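Local coordinates for DUF416 domain-containing protein (Shewanella baltica, PDB 2Q9R) that is of unknown function but is a helical DUF416 family member that holds benzoic acid in a pocket, at residues A[35-38]-A[39-43]; A[52-55]-A[56-59]; A[100-103]-A[104-108]. One frame throughout, in Å; residues are numbered along the deposited sequence.

Contact 1: residues A[35-38]-A[39-43]; sequences YQLF and SEVCE. With BEZ (benzoic acid), chain E.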
loop_
_atom_site.group_PDB
_atom_site.type_symbol
_atom_site.label_atom_id
_atom_site.label_comp_id
_atom_site.label_asym_id
_atom_site.label_seq_id
_atom_site.Cartn_x
_atom_site.Cartn_y
_atom_site.Cartn_z
ATOM N N TYR A 35 9.446 12.499 -3.574
ATOM C CA TYR A 35 10.321 13.363 -4.388
ATOM C C TYR A 35 11.690 12.700 -4.502
ATOM O O TYR A 35 12.264 12.588 -5.592
ATOM C CB TYR A 35 10.382 14.787 -3.841
ATOM C CG TYR A 35 11.133 15.685 -4.757
ATOM C CD1 TYR A 35 12.541 15.679 -4.768
ATOM C CD2 TYR A 35 10.463 16.520 -5.652
ATOM C CE1 TYR A 35 13.234 16.444 -5.616
ATOM C CE2 TYR A 35 11.166 17.342 -6.505
ATOM C CZ TYR A 35 12.544 17.300 -6.483
ATOM O OH TYR A 35 13.219 18.083 -7.354
ATOM N N GLN A 36 12.159 12.139 -3.388
ATOM C CA GLN A 36 13.471 11.517 -3.364
ATOM C C GLN A 36 13.537 10.353 -4.353
ATOM O O GLN A 36 14.512 10.215 -5.095
ATOM C CB GLN A 36 13.815 11.037 -1.954
ATOM C CG GLN A 36 14.117 12.173 -0.995
ATOM C CD GLN A 36 14.183 11.717 0.429
ATOM O OE1 GLN A 36 13.380 10.903 0.858
ATOM N NE2 GLN A 36 15.120 12.264 1.187
ATOM N N LEU A 37 12.519 9.511 -4.343
ATOM C CA LEU A 37 12.518 8.346 -5.215
ATOM C C LEU A 37 12.483 8.786 -6.693
ATOM O O LEU A 37 13.269 8.336 -7.506
ATOM C CB LEU A 37 11.345 7.406 -4.894
ATOM C CG LEU A 37 11.366 6.054 -5.684
ATOM C CD1 LEU A 37 12.663 5.289 -5.415
ATOM C CD2 LEU A 37 10.108 5.206 -5.411
ATOM N N PHE A 38 11.550 9.666 -7.031
ATOM C CA PHE A 38 11.446 10.171 -8.381
ATOM C C PHE A 38 12.778 10.761 -8.879
ATOM O O PHE A 38 13.204 10.532 -10.017
ATOM C CB PHE A 38 10.338 11.213 -8.473
ATOM C CG PHE A 38 10.360 11.989 -9.764
ATOM C CD1 PHE A 38 9.958 11.385 -10.936
ATOM C CD2 PHE A 38 10.804 13.299 -9.810
ATOM C CE1 PHE A 38 9.965 12.070 -12.106
ATOM C CE2 PHE A 38 10.821 14.001 -11.024
ATOM C CZ PHE A 38 10.397 13.388 -12.158
ATOM N N SER A 39 13.398 11.549 -8.020
ATOM C CA SER A 39 14.575 12.306 -8.377
ATOM C C SER A 39 15.714 11.373 -8.712
ATOM O O SER A 39 16.499 11.617 -9.642
ATOM C CB SER A 39 14.972 13.233 -7.207
ATOM O OG SER A 39 16.229 13.836 -7.448
ATOM N N GLU A 40 15.792 10.296 -7.947
ATOM C CA GLU A 40 16.835 9.336 -8.107
ATOM C C GLU A 40 16.588 8.503 -9.352
ATOM O O GLU A 40 17.479 8.307 -10.155
ATOM C CB GLU A 40 16.876 8.470 -6.870
ATOM C CG GLU A 40 17.792 7.283 -6.940
ATOM C CD GLU A 40 17.504 6.305 -5.815
ATOM O OE1 GLU A 40 17.369 6.770 -4.644
ATOM O OE2 GLU A 40 17.395 5.091 -6.119
ATOM N N VAL A 41 15.354 8.040 -9.523
ATOM C CA VAL A 41 15.006 7.196 -10.639
ATOM C C VAL A 41 14.998 7.960 -11.962
ATOM O O VAL A 41 15.453 7.467 -12.963
ATOM C CB VAL A 41 13.616 6.515 -10.401
ATOM C CG1 VAL A 41 13.106 5.771 -11.679
ATOM C CG2 VAL A 41 13.723 5.574 -9.178
ATOM N N CYS A 42 14.420 9.139 -11.971
ATOM C CA CYS A 42 14.288 9.884 -13.217
ATOM C C CYS A 42 15.410 10.919 -13.419
ATOM O O CYS A 42 15.395 11.618 -14.410
ATOM C CB CYS A 42 12.924 10.534 -13.280
ATOM S SG CYS A 42 11.593 9.311 -13.458
ATOM N N GLU A 43 16.370 10.969 -12.491
ATOM C CA GLU A 43 17.567 11.826 -12.579
ATOM C C GLU A 43 17.145 13.275 -12.785
ATOM O O GLU A 43 17.536 13.916 -13.752
ATOM C CB GLU A 43 18.504 11.329 -13.674
ATOM C CG GLU A 43 18.866 9.861 -13.508
ATOM C CD GLU A 43 19.848 9.339 -14.546
ATOM O OE1 GLU A 43 19.422 8.981 -15.670
ATOM O OE2 GLU A 43 21.051 9.268 -14.219
HETATM C C BEZ E . 5.964 4.956 -8.331
HETATM O O1 BEZ E . 5.425 4.070 -7.593
HETATM O O2 BEZ E . 5.987 4.868 -9.597
HETATM C C1 BEZ E . 6.612 6.135 -7.692
HETATM C C2 BEZ E . 7.815 6.660 -8.223
HETATM C C3 BEZ E . 8.396 7.760 -7.594
HETATM C C4 BEZ E . 7.790 8.329 -6.477
HETATM C C5 BEZ E . 6.605 7.799 -5.962
HETATM C C6 BEZ E . 5.994 6.694 -6.580
#
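F38 and C42, one turn apart near the C-terminal end of helix 17-42, meet through ring and sulfur. SG of C42 comes within 3.5 Å of CE1 of F38 and stands 4.4 Å from the ring centroid, 53° off the ring normal, an oblique Cys sulfur-aromatic contact. CB of C42 also lies 3.5 Å from CE1, so sulfur and methylene converge on this one carbon. CG of F38, anti to the backbone N (chi1 168°), carries the ring alongside the C42 side chain; F87 packs on it edge-to-face, as do V92 and A95 of helix 92-111. S39 adds to this dense side: its CB rests 4.0 Å from CE1 of Y35, whose hydroxyl is hydrogen-bonded to N80 O, while OG of S39 bonds to F44 O just past the helix. On another flank L37 and V41 run side by side, CD1 of L37 3.9 Å from CG2 of V41, and F148 of the second subunit packs on both. The looser face carries Q36 and E40, the latter exposed and bonded through OE2 to a glycerol. Were F38 an alanine, the C42 sulfur and F87 would probably lose their aromatic partner and a gap would open toward V92 and A95. CD2 of L37 lies 3.8 Å from C3 of benzoic acid, and F38 N is 3.7 Å from the same carbon. The helix thus offers the ligand ring a mostly apolar side, consistent with polar recognition falling to H152 and S136 of the second subunit, which hydrogen-bond the ligand.

Contact 2: residues A[52-55]-A[56-59]; sequences TALE and LLWQ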
loop_
_atom_site.group_PDB
_atom_site.type_symbol
_atom_site.label_atom_id
_atom_site.label_comp_id
_atom_site.label_asym_id
_atom_site.label_seq_id
_atom_site.Cartn_x
_atom_site.Cartn_y
_atom_site.Cartn_z
ATOM N N THR A 52 15.795 21.222 3.007
ATOM C CA THR A 52 16.191 22.496 3.594
ATOM C C THR A 52 14.967 23.344 3.917
ATOM O O THR A 52 14.874 23.928 4.988
ATOM C CB THR A 52 17.102 23.343 2.671
ATOM O OG1 THR A 52 18.289 22.611 2.361
ATOM C CG2 THR A 52 17.517 24.635 3.359
ATOM N N ALA A 53 14.045 23.434 2.972
ATOM C CA ALA A 53 12.784 24.100 3.224
ATOM C C ALA A 53 12.050 23.459 4.408
ATOM O O ALA A 53 11.553 24.152 5.299
ATOM C CB ALA A 53 11.903 24.109 1.932
ATOM N N LEU A 54 12.024 22.143 4.452
ATOM C CA LEU A 54 11.337 21.460 5.560
ATOM C C LEU A 54 11.930 21.777 6.941
ATOM O O LEU A 54 11.195 21.941 7.907
ATOM C CB LEU A 54 11.242 19.963 5.306
ATOM C CG LEU A 54 10.165 19.494 4.299
ATOM C CD1 LEU A 54 10.520 18.109 3.723
ATOM C CD2 LEU A 54 8.736 19.529 4.913
ATOM N N GLU A 55 13.254 21.841 7.026
ATOM C CA GLU A 55 13.934 22.068 8.259
ATOM C C GLU A 55 13.634 23.482 8.759
ATOM O O GLU A 55 13.411 23.679 9.939
ATOM C CB GLU A 55 15.447 21.860 8.032
ATOM C CG GLU A 55 16.336 22.260 9.255
ATOM C CD GLU A 55 16.238 21.290 10.451
ATOM O OE1 GLU A 55 16.600 20.103 10.273
ATOM O OE2 GLU A 55 15.826 21.725 11.560
ATOM N N LEU A 56 13.577 24.440 7.835
ATOM C CA LEU A 56 13.155 25.796 8.147
ATOM C C LEU A 56 11.685 25.841 8.569
ATOM O O LEU A 56 11.336 26.560 9.492
ATOM C CB LEU A 56 13.451 26.726 6.951
ATOM C CG LEU A 56 14.945 26.997 6.642
ATOM C CD1 LEU A 56 15.133 27.744 5.303
ATOM C CD2 LEU A 56 15.593 27.829 7.728
ATOM N N LEU A 57 10.812 25.050 7.940
ATOM C CA LEU A 57 9.419 24.991 8.405
ATOM C C LEU A 57 9.326 24.411 9.822
ATOM O O LEU A 57 8.557 24.912 10.659
ATOM C CB LEU A 57 8.525 24.181 7.448
ATOM C CG LEU A 57 8.279 24.898 6.115
ATOM C CD1 LEU A 57 7.896 23.902 5.017
ATOM C CD2 LEU A 57 7.271 26.038 6.245
ATOM N N TRP A 58 10.094 23.368 10.102
ATOM C CA TRP A 58 10.099 22.822 11.461
ATOM C C TRP A 58 10.596 23.879 12.455
ATOM O O TRP A 58 9.974 24.088 13.502
ATOM C CB TRP A 58 10.921 21.553 11.564
ATOM C CG TRP A 58 10.240 20.371 10.955
ATOM C CD1 TRP A 58 10.632 19.698 9.846
ATOM C CD2 TRP A 58 9.042 19.729 11.411
ATOM N NE1 TRP A 58 9.756 18.664 9.579
ATOM C CE2 TRP A 58 8.777 18.658 10.529
ATOM C CE3 TRP A 58 8.176 19.936 12.479
ATOM C CZ2 TRP A 58 7.663 17.844 10.669
ATOM C CZ3 TRP A 58 7.087 19.088 12.642
ATOM C CH2 TRP A 58 6.855 18.054 11.763
ATOM N N GLN A 59 11.727 24.519 12.136
ATOM C CA GLN A 59 12.283 25.539 13.018
ATOM C C GLN A 59 11.330 26.701 13.234
ATOM O O GLN A 59 11.306 27.312 14.316
ATOM C CB GLN A 59 13.600 26.060 12.459
ATOM C CG GLN A 59 14.759 25.093 12.576
ATOM C CD GLN A 59 15.109 24.880 14.006
ATOM O OE1 GLN A 59 15.287 25.849 14.756
ATOM N NE2 GLN A 59 15.168 23.604 14.430
#
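This is a single-helix contact, one turn against the next in the middle of helix 47-62, where a buried side faces the helical core and a more open side carries E55 and Q59. The open side is joined by a weak hydrogen bond: NE2 of Q59 reaches OE2 of E55 at 3.5 Å, with the two side chains lying alongside each other and the amide and carboxylate planes 32° apart. Both chains bend to do this, E55 at chi2 72° and Q59 at chi2 -66°. CG of Q59 also comes to 3.3 Å from O of E55, one turn earlier. The carboxylate has a stronger mate in R184, which forms a salt bridge with OE1 and would probably stabilise the charged form of the glutamate; the same arginine makes a cation-pi contact with W58. Four i to i+4 backbone bonds, from L56, L57, W58 and Q59 to T52, A53, L54 and E55, make this regular alpha-helix within an all-helical fold, its buried side set against helices 17-42 and 92-111. There CD1 of W58 comes 3.0 Å from O of L54, obliquely to the ring, and that oxygen also accepts the W58 backbone N-H at 2.8 Å. CA of E55 lies at the edge of the indole, near its plane. The indole N-H bonds to OE1 of Q29 on helix 17-42, which helps fix the rotation of the ring. L54 and L57 are a looser pair, CD2 of L54 to CD1 of L57 at 4.5 Å. L56 folds back along the helix, its CG 3.5 Å from O of T52.

Contact 3: residues A[100-103]-A[104-108]; sequences VAIS and TLLGA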
loop_
_atom_site.group_PDB
_atom_site.type_symbol
_atom_site.label_atom_id
_atom_site.label_comp_id
_atom_site.label_asym_id
_atom_site.label_seq_id
_atom_site.Cartn_x
_atom_site.Cartn_y
_atom_site.Cartn_z
ATOM N N VAL A 100 5.145 20.960 -4.538
ATOM C CA VAL A 100 4.089 21.983 -4.612
ATOM C C VAL A 100 3.407 22.213 -3.234
ATOM O O VAL A 100 3.054 23.355 -2.866
ATOM C CB VAL A 100 3.044 21.669 -5.728
ATOM C CG1 VAL A 100 1.777 22.480 -5.543
ATOM C CG2 VAL A 100 3.650 21.876 -7.154
ATOM N N ALA A 101 3.249 21.153 -2.466
ATOM C CA ALA A 101 2.786 21.271 -1.054
ATOM C C ALA A 101 3.675 22.170 -0.194
ATOM O O ALA A 101 3.200 22.999 0.558
ATOM C CB ALA A 101 2.693 19.878 -0.418
ATOM N N ILE A 102 4.979 21.956 -0.285
ATOM C CA ILE A 102 5.920 22.736 0.484
ATOM C C ILE A 102 5.845 24.178 0.024
ATOM O O ILE A 102 5.784 25.095 0.867
ATOM C CB ILE A 102 7.363 22.169 0.379
ATOM C CG1 ILE A 102 7.395 20.768 1.010
ATOM C CG2 ILE A 102 8.329 23.105 1.079
ATOM C CD1 ILE A 102 8.612 19.895 0.623
ATOM N N SER A 103 5.793 24.389 -1.289
ATOM C CA SER A 103 5.683 25.744 -1.813
ATOM C C SER A 103 4.406 26.430 -1.332
ATOM O O SER A 103 4.441 27.583 -0.940
ATOM C CB SER A 103 5.705 25.760 -3.339
ATOM O OG SER A 103 6.886 25.180 -3.860
ATOM N N THR A 104 3.274 25.727 -1.431
ATOM C CA THR A 104 1.976 26.228 -0.959
ATOM C C THR A 104 2.019 26.585 0.543
ATOM O O THR A 104 1.585 27.641 0.948
ATOM C CB THR A 104 0.879 25.179 -1.219
ATOM O OG1 THR A 104 0.876 24.849 -2.614
ATOM C CG2 THR A 104 -0.504 25.673 -0.778
ATOM N N LEU A 105 2.593 25.715 1.359
ATOM C CA LEU A 105 2.698 26.005 2.802
ATOM C C LEU A 105 3.576 27.219 3.125
ATOM O O LEU A 105 3.199 28.075 3.966
ATOM C CB LEU A 105 3.182 24.745 3.541
ATOM C CG LEU A 105 3.466 24.931 5.018
ATOM C CD1 LEU A 105 2.242 25.576 5.759
ATOM C CD2 LEU A 105 3.875 23.571 5.603
ATOM N N LEU A 106 4.766 27.290 2.515
ATOM C CA LEU A 106 5.613 28.457 2.687
ATOM C C LEU A 106 4.893 29.710 2.208
ATOM O O LEU A 106 4.948 30.746 2.861
ATOM C CB LEU A 106 6.913 28.320 1.909
ATOM C CG LEU A 106 8.107 27.626 2.543
ATOM C CD1 LEU A 106 9.166 27.350 1.478
ATOM C CD2 LEU A 106 8.670 28.475 3.671
ATOM N N GLY A 107 4.197 29.613 1.080
ATOM C CA GLY A 107 3.447 30.763 0.568
ATOM C C GLY A 107 2.316 31.187 1.486
ATOM O O GLY A 107 2.063 32.374 1.652
ATOM N N ALA A 108 1.663 30.214 2.110
ATOM C CA ALA A 108 0.555 30.468 3.030
ATOM C C ALA A 108 1.026 31.125 4.332
ATOM O O ALA A 108 0.384 32.042 4.828
ATOM C CB ALA A 108 -0.195 29.184 3.314
#
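With chi1 at -56°, T104 holds OG1 anti to its own carbonyl carbon and beside its backbone N, which swings the hydroxyl back onto O of V100 one turn earlier. This is the familiar side-chain to backbone bond of a threonine within an alpha-helix, here in helix 92-111, which runs among helices 17-42, 47-62, 70-79 and 114-118. OG1 donates to V100 O at 2.7 Å, from above the carbonyl plane, 38° out of it. T104 N donates to the same V100 O at 2.8 Å from the opposite face, so that two bonds grip the carbonyl oxygen, and the OG1 one holds the hydroxyl's rotation. Methyl CG1 of V100 comes to 3.9 Å from OG1 of T104, the two side chains crossing obliquely. OG of S103 likewise reaches back, to O of V99.

The remaining side chains of the turn serve the helix's neighbours more than each other. CG2 of I102 and CD1 of L106 stand 4.3 Å apart, a light touch, while I102 packs on L50 of helix 47-62 and L106 fits against L74 and L77 of helix 70-79. A101 and L105 turn to helix 17-42, at M31 and T25 respectively, and L105 with A108 also meets I117 of helix 114-118. Regular backbone bonds carry the helix through, the straightest being L106 N to I102 O at 176°. G107 brings no side chain to the turn, and its N donates to O of S103 at 2.9 Å.

How the contacts relate
Contacts 2 and 3 touch each other, whereas contact 1 stands apart from both. The centres of contacts 2 and 3 are about 12 Å apart, and they pack through apolar atoms of two helices: CB of A53 lies 3.8 Å from CG2 of I102, and CD2 of L57 is 3.8 Å from CD2 of L106. Contact 1, at the end of helix 17-42, has its centre about 21 Å from that of contact 2 and about 20 Å from that of contact 3. It alone of the three holds residues of the benzoic acid pocket, L37 and F38; the side chain of I102 in contact 3 is about 14 Å from a bound benzoic acid.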